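Local atomic coordinates of putative lipoprotein (Campylobacter jejuni subsp. jejuni, PDB entry 2G5G), a protein that binds two cofacial hemes as a dimer and probably takes part in bacterial heme uptake. Residues Leu71-Met84 with His211-His223. Sequence-based numbering, arbitrary orientation.
Sequences LSSQNINFDVALEM and HVNKVLLLAGSYH
Strands 78-82 and 214-220 run side by side and parallel within the mixed central sheet of this ChaN-type heme-binding domain, pairing Asp79 with Val215 and Ala81 with Leu217. Asp79 N donates to Lys214 O and Asp79 O accepts from Leu216 N, after which Ala81 repeats the pattern with Leu216 O and Leu218 N. Near the N-terminal side of the pair, side chains add to the backbone bonds: Asp79 OD2 takes two, from His211 NE2 (2.7 Å) on its anti lone pair and from Asn213 ND2 (3.0 Å) on the syn side, 29° out of the carboxylate plane. A carboxylate suits this place because its two oxygens can accept three N-H bonds: OD1 takes one from Lys136 N, just before the neighbouring strand 137-141. Asn213 uses both ends of its amide, its OD1 receiving Asn77 ND2 at 3.0 Å from above the carbonyl plane.

Apolar side chains make up much of both faces here. Toward helix 54-73, Phe78 CZ rests 3.7 Å from Leu216 CB while Leu71 CD1 lies over one face of the ring, offset toward its rim; on the other face, small Ala81 leaves its CB between Val215 CG2 and Leu217 CD1.

At the C-terminal ends, Glu83 N still bonds Leu218 O. The Glu83 side chain, its CG anti to the backbone N (chi1 174°) and extended beyond, is long enough to carry OE1 to N of Gly220 (2.7 Å), the N-cap residue of helix 221-224, with a bound heme about 7 Å from this side chain.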
loop_
_atom_site.group_PDB
_atom_site.type_symbol
_atom_site.label_atom_id
_atom_site.label_comp_id
_atom_site.label_asym_id
_atom_site.label_seq_id
_atom_site.Cartn_x
_atom_site.Cartn_y
_atom_site.Cartn_z
ATOM N N LEU A 71 -40.692 7.678 -5.476
ATOM C CA LEU A 71 -40.752 7.509 -4.026
ATOM C C LEU A 71 -41.095 8.815 -3.304
ATOM O O LEU A 71 -41.913 8.837 -2.378
ATOM C CB LEU A 71 -39.453 6.913 -3.534
ATOM C CG LEU A 71 -39.311 5.459 -4.033
ATOM C CD1 LEU A 71 -37.887 5.007 -3.784
ATOM C CD2 LEU A 71 -40.412 4.467 -3.479
ATOM N N SER A 72 -40.544 9.919 -3.768
ATOM C CA SER A 72 -40.880 11.200 -3.149
ATOM C C SER A 72 -42.374 11.545 -3.359
ATOM O O SER A 72 -43.040 12.091 -2.467
ATOM C CB SER A 72 -39.942 12.288 -3.665
ATOM O OG SER A 72 -40.184 12.490 -5.039
ATOM N N SER A 73 -42.906 11.205 -4.516
ATOM C CA SER A 73 -44.304 11.470 -4.791
ATOM C C SER A 73 -45.232 10.656 -3.862
ATOM O O SER A 73 -46.392 10.999 -3.668
ATOM C CB SER A 73 -44.576 11.203 -6.262
ATOM O OG SER A 73 -44.793 9.840 -6.499
ATOM N N GLN A 74 -44.697 9.585 -3.280
ATOM C CA GLN A 74 -45.427 8.751 -2.321
ATOM C C GLN A 74 -45.058 9.054 -0.870
ATOM O O GLN A 74 -45.569 8.428 0.058
ATOM C CB GLN A 74 -45.149 7.287 -2.619
ATOM C CG GLN A 74 -45.780 6.804 -3.905
ATOM C CD GLN A 74 -45.495 5.349 -4.147
ATOM O OE1 GLN A 74 -44.556 5.000 -4.862
ATOM N NE2 GLN A 74 -46.290 4.476 -3.531
ATOM N N ASN A 75 -44.187 10.022 -0.669
ATOM C CA ASN A 75 -43.645 10.286 0.658
ATOM C C ASN A 75 -42.939 9.084 1.270
ATOM O O ASN A 75 -42.997 8.890 2.476
ATOM C CB ASN A 75 -44.738 10.783 1.619
ATOM C CG ASN A 75 -45.081 12.218 1.397
ATOM O OD1 ASN A 75 -44.211 13.095 1.457
ATOM N ND2 ASN A 75 -46.360 12.481 1.126
ATOM N N ILE A 76 -42.297 8.272 0.442
ATOM C CA ILE A 76 -41.478 7.176 0.951
ATOM C C ILE A 76 -40.023 7.663 0.975
ATOM O O ILE A 76 -39.508 8.113 -0.063
ATOM C CB ILE A 76 -41.648 5.929 0.078
ATOM C CG1 ILE A 76 -43.099 5.422 0.184
ATOM C CG2 ILE A 76 -40.648 4.842 0.494
ATOM C CD1 ILE A 76 -43.468 4.401 -0.861
ATOM N N ASN A 77 -39.383 7.616 2.153
ATOM C CA ASN A 77 -37.980 8.003 2.318
ATOM C C ASN A 77 -37.088 7.146 1.412
ATOM O O ASN A 77 -37.322 5.947 1.287
ATOM C CB ASN A 77 -37.483 7.797 3.754
ATOM C CG ASN A 77 -38.037 8.803 4.733
ATOM O OD1 ASN A 77 -38.414 9.903 4.361
ATOM N ND2 ASN A 77 -38.074 8.420 6.011
ATOM N N PHE A 78 -36.065 7.761 0.829
ATOM C CA PHE A 78 -35.141 7.011 -0.028
ATOM C C PHE A 78 -33.761 7.617 0.050
ATOM O O PHE A 78 -33.567 8.794 -0.341
ATOM C CB PHE A 78 -35.640 7.035 -1.484
ATOM C CG PHE A 78 -34.729 6.337 -2.464
ATOM C CD1 PHE A 78 -34.317 6.986 -3.632
ATOM C CD2 PHE A 78 -34.329 5.015 -2.247
ATOM C CE1 PHE A 78 -33.505 6.334 -4.561
ATOM C CE2 PHE A 78 -33.501 4.351 -3.188
ATOM C CZ PHE A 78 -33.113 5.004 -4.332
ATOM N N ASP A 79 -32.800 6.821 0.531
ATOM C CA ASP A 79 -31.419 7.296 0.747
ATOM C C ASP A 79 -30.383 6.609 -0.145
ATOM O O ASP A 79 -30.691 5.580 -0.712
ATOM C CB ASP A 79 -31.037 7.114 2.196
ATOM C CG ASP A 79 -31.919 7.936 3.132
ATOM O OD1 ASP A 79 -32.362 9.035 2.722
ATOM O OD2 ASP A 79 -32.188 7.472 4.256
ATOM N N VAL A 80 -29.177 7.184 -0.253
ATOM C CA VAL A 80 -28.101 6.651 -1.110
ATOM C C VAL A 80 -26.807 6.449 -0.328
ATOM O O VAL A 80 -26.274 7.382 0.270
ATOM C CB VAL A 80 -27.843 7.536 -2.347
ATOM C CG1 VAL A 80 -26.644 6.999 -3.178
ATOM C CG2 VAL A 80 -29.069 7.579 -3.215
ATOM N N ALA A 81 -26.338 5.201 -0.294
ATOM C CA ALA A 81 -25.081 4.875 0.366
ATOM C C ALA A 81 -23.996 4.844 -0.707
ATOM O O ALA A 81 -24.240 4.458 -1.849
ATOM C CB ALA A 81 -25.189 3.498 1.072
ATOM N N LEU A 82 -22.795 5.242 -0.330
ATOM C CA LEU A 82 -21.697 5.391 -1.277
ATOM C C LEU A 82 -20.469 4.652 -0.800
ATOM O O LEU A 82 -19.951 4.911 0.300
ATOM C CB LEU A 82 -21.388 6.886 -1.543
ATOM C CG LEU A 82 -22.415 7.751 -2.282
ATOM C CD1 LEU A 82 -21.975 9.219 -2.350
ATOM C CD2 LEU A 82 -22.717 7.223 -3.671
ATOM N N GLU A 83 -19.984 3.716 -1.621
ATOM C CA GLU A 83 -18.677 3.108 -1.362
ATOM C C GLU A 83 -17.632 4.231 -1.201
ATOM O O GLU A 83 -16.630 4.051 -0.502
ATOM C CB GLU A 83 -18.251 2.203 -2.535
ATOM C CG GLU A 83 -16.808 1.624 -2.400
ATOM C CD GLU A 83 -16.293 0.916 -3.671
ATOM O OE1 GLU A 83 -17.013 0.842 -4.682
ATOM O OE2 GLU A 83 -15.151 0.447 -3.640
HETATM N N MSE A 84 -17.852 5.381 -1.839
HETATM C CA MSE A 84 -16.770 6.403 -1.788
HETATM C C MSE A 84 -16.667 7.227 -0.523
HETATM O O MSE A 84 -15.714 7.988 -0.360
HETATM C CB MSE A 84 -16.572 7.248 -3.066
HETATM C CG MSE A 84 -17.683 7.509 -4.069
HETATM SE SE MSE A 84 -18.955 6.114 -4.721
HETATM C CE MSE A 84 -17.784 4.614 -5.231
ATOM N N HIS A 211 -30.096 0.033 7.971
ATOM C CA HIS A 211 -30.712 1.298 7.612
ATOM C C HIS A 211 -32.245 1.217 7.660
ATOM O O HIS A 211 -32.837 0.232 7.211
ATOM C CB HIS A 211 -30.259 1.780 6.236
ATOM C CG HIS A 211 -30.519 3.230 6.024
ATOM N ND1 HIS A 211 -30.023 4.198 6.877
ATOM C CD2 HIS A 211 -31.240 3.882 5.085
ATOM C CE1 HIS A 211 -30.441 5.386 6.471
ATOM N NE2 HIS A 211 -31.185 5.222 5.388
ATOM N N VAL A 212 -32.886 2.262 8.180
ATOM C CA VAL A 212 -34.367 2.195 8.382
ATOM C C VAL A 212 -35.221 2.603 7.167
ATOM O O VAL A 212 -36.442 2.412 7.175
ATOM C CB VAL A 212 -34.798 2.992 9.627
ATOM C CG1 VAL A 212 -34.174 2.354 10.876
ATOM C CG2 VAL A 212 -34.423 4.465 9.495
ATOM N N ASN A 213 -34.577 3.184 6.153
ATOM C CA ASN A 213 -35.259 3.613 4.921
ATOM C C ASN A 213 -34.796 2.773 3.736
ATOM O O ASN A 213 -33.734 2.190 3.781
ATOM C CB ASN A 213 -34.960 5.068 4.600
ATOM C CG ASN A 213 -35.430 6.024 5.688
ATOM O OD1 ASN A 213 -36.504 5.834 6.254
ATOM N ND2 ASN A 213 -34.620 7.049 5.986
ATOM N N LYS A 214 -35.609 2.732 2.679
ATOM C CA LYS A 214 -35.142 2.180 1.410
ATOM C C LYS A 214 -33.831 2.857 1.021
ATOM O O LYS A 214 -33.586 4.064 1.276
ATOM C CB LYS A 214 -36.227 2.309 0.330
ATOM C CG LYS A 214 -35.980 1.395 -0.887
ATOM C CD LYS A 214 -36.968 1.699 -2.087
ATOM C CE LYS A 214 -38.435 1.492 -1.692
ATOM N NZ LYS A 214 -38.752 0.051 -1.326
ATOM N N VAL A 215 -32.948 2.084 0.401
ATOM C CA VAL A 215 -31.580 2.569 0.187
ATOM C C VAL A 215 -31.015 1.999 -1.092
ATOM O O VAL A 215 -31.248 0.803 -1.402
ATOM C CB VAL A 215 -30.651 2.297 1.422
ATOM C CG1 VAL A 215 -30.487 0.764 1.721
ATOM C CG2 VAL A 215 -29.243 2.986 1.268
ATOM N N LEU A 216 -30.312 2.865 -1.836
ATOM C CA LEU A 216 -29.491 2.446 -2.973
ATOM C C LEU A 216 -27.986 2.624 -2.657
ATOM O O LEU A 216 -27.560 3.705 -2.197
ATOM C CB LEU A 216 -29.856 3.255 -4.226
ATOM C CG LEU A 216 -29.053 2.889 -5.503
ATOM C CD1 LEU A 216 -29.885 2.963 -6.743
ATOM C CD2 LEU A 216 -27.891 3.847 -5.591
ATOM N N LEU A 217 -27.199 1.567 -2.909
ATOM C CA LEU A 217 -25.748 1.636 -2.846
ATOM C C LEU A 217 -25.150 1.822 -4.240
ATOM O O LEU A 217 -25.555 1.137 -5.202
ATOM C CB LEU A 217 -25.141 0.382 -2.220
ATOM C CG LEU A 217 -23.594 0.265 -2.148
ATOM C CD1 LEU A 217 -22.992 1.058 -0.983
ATOM C CD2 LEU A 217 -23.205 -1.190 -2.048
ATOM N N LEU A 218 -24.205 2.749 -4.343
ATOM C CA LEU A 218 -23.318 2.785 -5.512
ATOM C C LEU A 218 -21.945 2.286 -5.070
ATOM O O LEU A 218 -21.376 2.779 -4.094
ATOM C CB LEU A 218 -23.211 4.197 -6.122
ATOM C CG LEU A 218 -22.279 4.321 -7.342
ATOM C CD1 LEU A 218 -22.914 3.615 -8.541
ATOM C CD2 LEU A 218 -21.975 5.834 -7.643
ATOM N N ALA A 219 -21.416 1.283 -5.779
ATOM C CA ALA A 219 -20.148 0.651 -5.416
ATOM C C ALA A 219 -19.597 -0.038 -6.668
ATOM O O ALA A 219 -20.276 -0.157 -7.663
ATOM C CB ALA A 219 -20.327 -0.402 -4.265
ATOM N N GLY A 220 -18.341 -0.451 -6.623
ATOM C CA GLY A 220 -17.763 -1.099 -7.792
ATOM C C GLY A 220 -18.446 -2.431 -7.999
ATOM O O GLY A 220 -18.954 -3.035 -7.048
ATOM N N SER A 221 -18.433 -2.896 -9.240
ATOM C CA SER A 221 -19.005 -4.182 -9.593
ATOM C C SER A 221 -18.535 -5.363 -8.751
ATOM O O SER A 221 -19.337 -6.263 -8.479
ATOM C CB SER A 221 -18.811 -4.445 -11.082
ATOM O OG SER A 221 -19.682 -3.570 -11.783
ATOM N N TYR A 222 -17.251 -5.413 -8.340
ATOM C CA TYR A 222 -16.809 -6.576 -7.538
ATOM C C TYR A 222 -17.491 -6.613 -6.178
ATOM O O TYR A 222 -17.727 -7.705 -5.619
ATOM C CB TYR A 222 -15.286 -6.681 -7.386
ATOM C CG TYR A 222 -14.547 -6.746 -8.712
ATOM C CD1 TYR A 222 -15.074 -7.442 -9.799
ATOM C CD2 TYR A 222 -13.324 -6.105 -8.876
ATOM C CE1 TYR A 222 -14.390 -7.506 -11.027
ATOM C CE2 TYR A 222 -12.637 -6.156 -10.088
ATOM C CZ TYR A 222 -13.172 -6.866 -11.152
ATOM O OH TYR A 222 -12.498 -6.900 -12.352
ATOM N N HIS A 223 -17.840 -5.422 -5.684
ATOM C CA HIS A 223 -18.569 -5.263 -4.425
ATOM C C HIS A 223 -20.058 -5.625 -4.509
ATOM O O HIS A 223 -20.627 -6.166 -3.577
ATOM C CB HIS A 223 -18.409 -3.799 -3.941
ATOM C CG HIS A 223 -17.016 -3.478 -3.520
ATOM N ND1 HIS A 223 -16.432 -4.040 -2.409
ATOM C CD2 HIS A 223 -16.087 -2.656 -4.062
ATOM C CE1 HIS A 223 -15.197 -3.586 -2.286
ATOM N NE2 HIS A 223 -14.966 -2.740 -3.273
HETATM O O HOH W 1 -38.130 3.952 2.987
#